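Local coordinates for methyltransferase-like protein (Saccharopolyspora spinosa, PDB 4PNE), which catalyses a [4+2] cycloaddition in spinosyn biosynthesis, using a fold that resembles S-adenosylmethionine-dependent methyltransferases, at residues A[164-169]-A[191-196]; A[235-240]-A[295-300]. All blocks are in the same frame, centred on the assembly; numbering follows the deposited sequence.

Contact 1. Residues A[164-169]-A[191-196]; sequences AWAMQS and GILGVT. With SAH (S-adenosyl-L-homocysteine), chain C.
Ala164 to Met167 run parallel to Leu193 to Thr196, the two strand axes 4.6 Å apart and 6° from alignment, joined by five alternating backbone hydrogen bonds that begin at Ala164 N to Ile192 O and end at Gln168 N to Thr196 O. On the face carrying both alanines, Leu193 CG stands anti to the backbone N (chi1 168°), which swings CD1 across the strand gap to 3.8 Å from Ala164 CB. On the other face Met167 and Thr196 lie side by side, Thr196 OG1 3.6 Å from Met167 CB and hydrogen-bonded to Tyr292 OH. The methionine chain bends at chi3 (-87°) and lays CE over one face of the Trp165 indole, towards its rim. Where the strand gives way to loop, Met167 O accepts a hydrogen bond from the amine N of S-adenosyl-L-homocysteine at 2.9 Å, and Ser169 CB comes within 3.4 Å of its ribose O4'. This is the ligand-binding carboxyl end of the parallel part of a Rossmann-like sheet. Strand 161-167 is flanked on its other edge by strand 95-99, strand 191-200 by strand 290-298, and helix 73-88 packs through Val84 against Trp165, Met167 and Thr196.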
# COMPACT_ATOMS: atom_id res chain seq x y z
N ALA A 164 8.16 -9.93 0.74
CA ALA A 164 7.03 -9.27 0.14
C ALA A 164 6.65 -8.02 0.89
O ALA A 164 6.86 -7.95 2.10
CB ALA A 164 5.86 -10.22 0.10
N TRP A 165 6.04 -7.07 0.19
CA TRP A 165 5.38 -5.91 0.77
C TRP A 165 3.86 -5.96 0.48
O TRP A 165 3.46 -6.34 -0.60
CB TRP A 165 5.89 -4.61 0.20
CG TRP A 165 7.30 -4.32 0.38
CD1 TRP A 165 8.13 -4.84 1.34
CD2 TRP A 165 8.11 -3.46 -0.43
NE1 TRP A 165 9.39 -4.31 1.21
CE2 TRP A 165 9.40 -3.46 0.13
CE3 TRP A 165 7.85 -2.65 -1.54
CZ2 TRP A 165 10.44 -2.74 -0.43
CZ3 TRP A 165 8.87 -1.91 -2.07
CH2 TRP A 165 10.15 -1.95 -1.52
N ALA A 166 3.05 -5.46 1.41
CA ALA A 166 1.68 -5.07 1.09
C ALA A 166 1.45 -3.77 1.83
O ALA A 166 1.00 -3.77 2.97
CB ALA A 166 0.66 -6.13 1.48
N MET A 167 1.86 -2.68 1.18
CA MET A 167 1.73 -1.34 1.72
C MET A 167 0.42 -0.76 1.24
O MET A 167 0.33 -0.33 0.10
CB MET A 167 2.92 -0.49 1.31
CG MET A 167 4.19 -0.74 2.10
SD MET A 167 5.49 0.51 1.83
CE MET A 167 6.21 -0.26 0.41
N GLN A 168 -0.58 -0.85 2.13
CA GLN A 168 -1.95 -0.39 1.93
C GLN A 168 -2.63 -1.00 0.70
O GLN A 168 -3.30 -0.33 -0.08
CB GLN A 168 -2.02 1.14 1.88
CG GLN A 168 -1.89 1.77 3.22
CD GLN A 168 -1.86 3.29 3.15
OE1 GLN A 168 -0.93 3.91 3.65
NE2 GLN A 168 -2.83 3.87 2.46
N SER A 169 -2.43 -2.30 0.51
CA SER A 169 -3.10 -3.00 -0.58
C SER A 169 -4.10 -4.08 -0.12
O SER A 169 -5.11 -4.28 -0.78
CB SER A 169 -2.07 -3.62 -1.51
OG SER A 169 -1.30 -4.55 -0.80
N GLY A 191 10.59 -16.57 4.56
CA GLY A 191 10.37 -15.31 3.85
C GLY A 191 9.54 -14.33 4.66
O GLY A 191 8.57 -14.71 5.31
N ILE A 192 9.89 -13.06 4.53
CA ILE A 192 9.30 -11.99 5.31
C ILE A 192 8.26 -11.17 4.56
O ILE A 192 8.49 -10.78 3.41
CB ILE A 192 10.38 -11.03 5.77
CG1 ILE A 192 11.54 -11.77 6.41
CG2 ILE A 192 9.77 -9.99 6.71
CD1 ILE A 192 11.23 -12.36 7.76
N LEU A 193 7.12 -10.92 5.20
CA LEU A 193 6.09 -10.03 4.66
C LEU A 193 5.97 -8.79 5.52
O LEU A 193 5.79 -8.89 6.73
CB LEU A 193 4.72 -10.72 4.61
CG LEU A 193 3.48 -9.86 4.33
CD1 LEU A 193 3.51 -9.27 2.91
CD2 LEU A 193 2.19 -10.69 4.57
N GLY A 194 6.06 -7.63 4.90
CA GLY A 194 5.81 -6.39 5.59
C GLY A 194 4.51 -5.79 5.11
O GLY A 194 4.35 -5.60 3.91
N VAL A 195 3.62 -5.50 6.04
CA VAL A 195 2.30 -4.94 5.78
C VAL A 195 2.11 -3.60 6.44
O VAL A 195 2.41 -3.44 7.63
CB VAL A 195 1.19 -5.88 6.30
CG1 VAL A 195 -0.23 -5.29 6.17
CG2 VAL A 195 1.31 -7.29 5.68
N THR A 196 1.59 -2.62 5.70
CA THR A 196 1.11 -1.41 6.34
C THR A 196 -0.32 -1.19 5.98
O THR A 196 -0.80 -1.57 4.89
CB THR A 196 1.94 -0.17 6.03
OG1 THR A 196 1.74 0.24 4.68
CG2 THR A 196 3.42 -0.44 6.27
N SAH C . 1.95 -0.00 -2.32
CA SAH C . 1.77 1.20 -3.14
CB SAH C . 0.32 1.46 -3.55
CG SAH C . -0.76 1.34 -2.51
SD SAH C . -2.35 1.87 -3.16
C SAH C . 2.33 2.39 -2.41
O SAH C . 2.54 3.42 -3.02
OXT SAH C . 2.64 2.28 -1.22
C5' SAH C . -3.10 0.23 -3.32
C4' SAH C . -2.51 -0.61 -4.45
O4' SAH C . -3.00 -1.94 -4.36
C3' SAH C . -2.90 -0.14 -5.84
O3' SAH C . -1.71 -0.15 -6.61
C2' SAH C . -3.91 -1.17 -6.32
O2' SAH C . -4.04 -1.35 -7.73
C1' SAH C . -3.38 -2.42 -5.62
N9 SAH C . -4.39 -3.50 -5.54
C8 SAH C . -5.68 -3.47 -5.12
N7 SAH C . -6.24 -4.69 -5.27
C5 SAH C . -5.30 -5.50 -5.80
C6 SAH C . -5.31 -6.83 -6.18
N6 SAH C . -6.39 -7.58 -6.03
N1 SAH C . -4.19 -7.38 -6.68
C2 SAH C . -3.04 -6.64 -6.84
N3 SAH C . -3.03 -5.31 -6.51
C4 SAH C . -4.14 -4.77 -5.97

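Contact 2. Residues A[235-240]-A[295-300]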
# COMPACT_ATOMS: atom_id res chain seq x y z
N PHE A 235 1.06 -17.37 8.89
CA PHE A 235 2.21 -16.53 9.18
C PHE A 235 2.56 -16.55 10.67
O PHE A 235 1.66 -16.64 11.51
CB PHE A 235 1.94 -15.10 8.77
CG PHE A 235 2.10 -14.86 7.30
CD1 PHE A 235 3.34 -14.59 6.76
CD2 PHE A 235 1.00 -14.86 6.47
CE1 PHE A 235 3.48 -14.35 5.41
CE2 PHE A 235 1.15 -14.61 5.11
CZ PHE A 235 2.37 -14.36 4.60
N GLU A 236 3.86 -16.47 10.97
CA GLU A 236 4.34 -16.05 12.29
C GLU A 236 4.41 -14.53 12.35
O GLU A 236 5.01 -13.90 11.49
CB GLU A 236 5.75 -16.58 12.58
CG GLU A 236 5.96 -18.03 12.42
CD GLU A 236 7.43 -18.39 12.59
OE1 GLU A 236 8.22 -17.49 12.98
OE2 GLU A 236 7.78 -19.55 12.32
N ILE A 237 3.84 -13.92 13.37
CA ILE A 237 3.96 -12.50 13.53
C ILE A 237 5.27 -12.18 14.21
O ILE A 237 5.56 -12.70 15.32
CB ILE A 237 2.80 -11.92 14.36
CG1 ILE A 237 1.44 -12.37 13.79
CG2 ILE A 237 2.90 -10.42 14.42
CD1 ILE A 237 1.21 -11.96 12.35
N LEU A 238 6.09 -11.38 13.55
CA LEU A 238 7.36 -10.97 14.11
C LEU A 238 7.20 -9.69 14.91
O LEU A 238 7.80 -9.53 15.99
CB LEU A 238 8.40 -10.77 13.01
CG LEU A 238 8.79 -12.02 12.22
CD1 LEU A 238 9.61 -11.64 11.00
CD2 LEU A 238 9.51 -13.04 13.09
N ASP A 239 6.34 -8.79 14.43
CA ASP A 239 6.22 -7.48 15.06
C ASP A 239 4.97 -6.77 14.61
O ASP A 239 4.56 -6.88 13.46
CB ASP A 239 7.45 -6.65 14.72
CG ASP A 239 7.68 -5.49 15.67
OD1 ASP A 239 7.29 -5.60 16.85
OD2 ASP A 239 8.27 -4.48 15.23
N TRP A 240 4.37 -6.03 15.52
CA TRP A 240 3.34 -5.04 15.23
C TRP A 240 3.77 -3.75 15.89
O TRP A 240 4.15 -3.75 17.07
CB TRP A 240 1.98 -5.48 15.77
CG TRP A 240 0.81 -4.45 15.83
CD1 TRP A 240 0.65 -3.33 15.07
CD2 TRP A 240 -0.32 -4.50 16.70
NE1 TRP A 240 -0.52 -2.68 15.42
CE2 TRP A 240 -1.13 -3.39 16.43
CE3 TRP A 240 -0.73 -5.40 17.69
CZ2 TRP A 240 -2.34 -3.14 17.11
CZ3 TRP A 240 -1.93 -5.15 18.36
CH2 TRP A 240 -2.71 -4.03 18.07
N LEU A 295 3.13 -4.03 10.26
CA LEU A 295 3.23 -5.44 10.67
C LEU A 295 4.35 -6.15 9.90
O LEU A 295 4.49 -5.98 8.69
CB LEU A 295 1.90 -6.15 10.40
CG LEU A 295 0.61 -5.40 10.79
CD1 LEU A 295 -0.65 -6.17 10.38
CD2 LEU A 295 0.59 -5.06 12.28
N THR A 296 5.13 -6.96 10.60
CA THR A 296 6.13 -7.84 9.99
C THR A 296 5.76 -9.26 10.36
O THR A 296 5.48 -9.58 11.52
CB THR A 296 7.56 -7.49 10.45
OG1 THR A 296 7.76 -6.08 10.32
CG2 THR A 296 8.60 -8.25 9.63
N ALA A 297 5.71 -10.11 9.35
CA ALA A 297 5.31 -11.49 9.52
C ALA A 297 6.21 -12.33 8.67
O ALA A 297 6.90 -11.80 7.79
CB ALA A 297 3.89 -11.68 9.12
N ARG A 298 6.29 -13.63 8.97
CA ARG A 298 7.11 -14.49 8.11
C ARG A 298 6.49 -15.88 7.93
O ARG A 298 5.71 -16.36 8.75
CB ARG A 298 8.51 -14.62 8.66
CG ARG A 298 8.65 -15.63 9.71
CD ARG A 298 10.09 -15.96 9.92
NE ARG A 298 10.20 -16.48 11.26
CZ ARG A 298 11.33 -16.80 11.85
NH1 ARG A 298 12.49 -16.66 11.21
NH2 ARG A 298 11.29 -17.25 13.09
N LYS A 299 6.85 -16.49 6.82
CA LYS A 299 6.51 -17.86 6.54
C LYS A 299 7.40 -18.70 7.45
O LYS A 299 8.60 -18.46 7.52
CB LYS A 299 6.75 -18.19 5.08
CG LYS A 299 6.22 -19.58 4.64
CD LYS A 299 6.38 -19.80 3.19
CE LYS A 299 5.69 -21.07 2.72
NZ LYS A 299 5.60 -21.10 1.27
N PRO A 300 6.81 -19.66 8.18
CA PRO A 300 7.62 -20.51 9.05
C PRO A 300 8.77 -21.16 8.28
O PRO A 300 8.64 -21.47 7.08
CB PRO A 300 6.60 -21.54 9.55
CG PRO A 300 5.30 -20.84 9.53
CD PRO A 300 5.37 -19.96 8.29
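Glu236 and Arg298 form a hydrogen-bonded antiparallel pair, Glu236 N to Arg298 O at 2.9 Å and Arg298 N to Glu236 O. Further along, Thr296 N donates to Asp239 O, while Thr296 O accepts from both Leu238 N (2.8 Å) and Asp239 N (3.1 Å), which reach it from the same face of its carbonyl plane. Two residues thus share one partner, a classic beta bulge, and the register shifts by one between Ile237 and Asp239. Close CA-H...O contacts accompany these bonds, as from Ala297 CA to Glu236 O.

Topologically, strand 290-298 runs against the parallel strands and carries strand 236-242 on its far edge, giving the strand order 3-2-1-4-5-7-6 characteristic of class I methyltransferases.

Charge pairing lies on the Glu236 and Arg298 face. Arg298 CG sits between the backbone N and the carbonyl carbon (chi1 84°), and the chain runs extended to NE, carrying the guanidinium to Glu236. Two of its nitrogens, NE (2.8 Å) and NH2 (3.1 Å), form a salt bridge with Glu236 OE1, which lies at the guanidinium edge near its plane. Carboxylate and guanidinium stand almost perpendicular (86°): NH2 meets the syn lone pair of OE1, whereas NE comes from above the carboxylate plane. Leu238 CD2 rests over one guanidinium face. The Glu236 and Pro300 side chains run past each other in opposite directions, OE2 ending 3.4 Å from Pro300 CA.

The other face carries apolar contacts. Leu295 CD2 presses close to Trp240 CD1 at 3.3 Å, the two side chains pointing the same way, and Ile237 CD1 lies more loosely near Ala297 CB. From the loop just before the strand, Phe235 CD1 meets the same methyl group at 3.8 Å, its ring set obliquely; this phenylalanine also touches Leu193 and, on helix 176-186, Ile180 and Leu184. Trp240 and Ile237 pack on helix 223-233.

How the contacts relate
Contacts 1 and 2 follow each other along the chain, yet they lie side by side in one sheet, their centres about 10 Å apart. Strand 191-200 of contact 1 is the direct neighbour of strand 290-298 of contact 2: Leu193 N lies 2.7 Å from Ala297 O, and Val195 O lies 2.8 Å from Leu295 N, both probable hydrogen bonds. Gly191 O also packs against Arg298 CB. By the direction of its strands, contact 1 belongs to the parallel part that meets the ligand, and contact 2 to the antiparallel margin. Only contact 1 holds residues of the S-adenosyl-L-homocysteine pocket; in contact 2, the Phe235 side chain remains about 11 Å from that of ligand-binding Ala151.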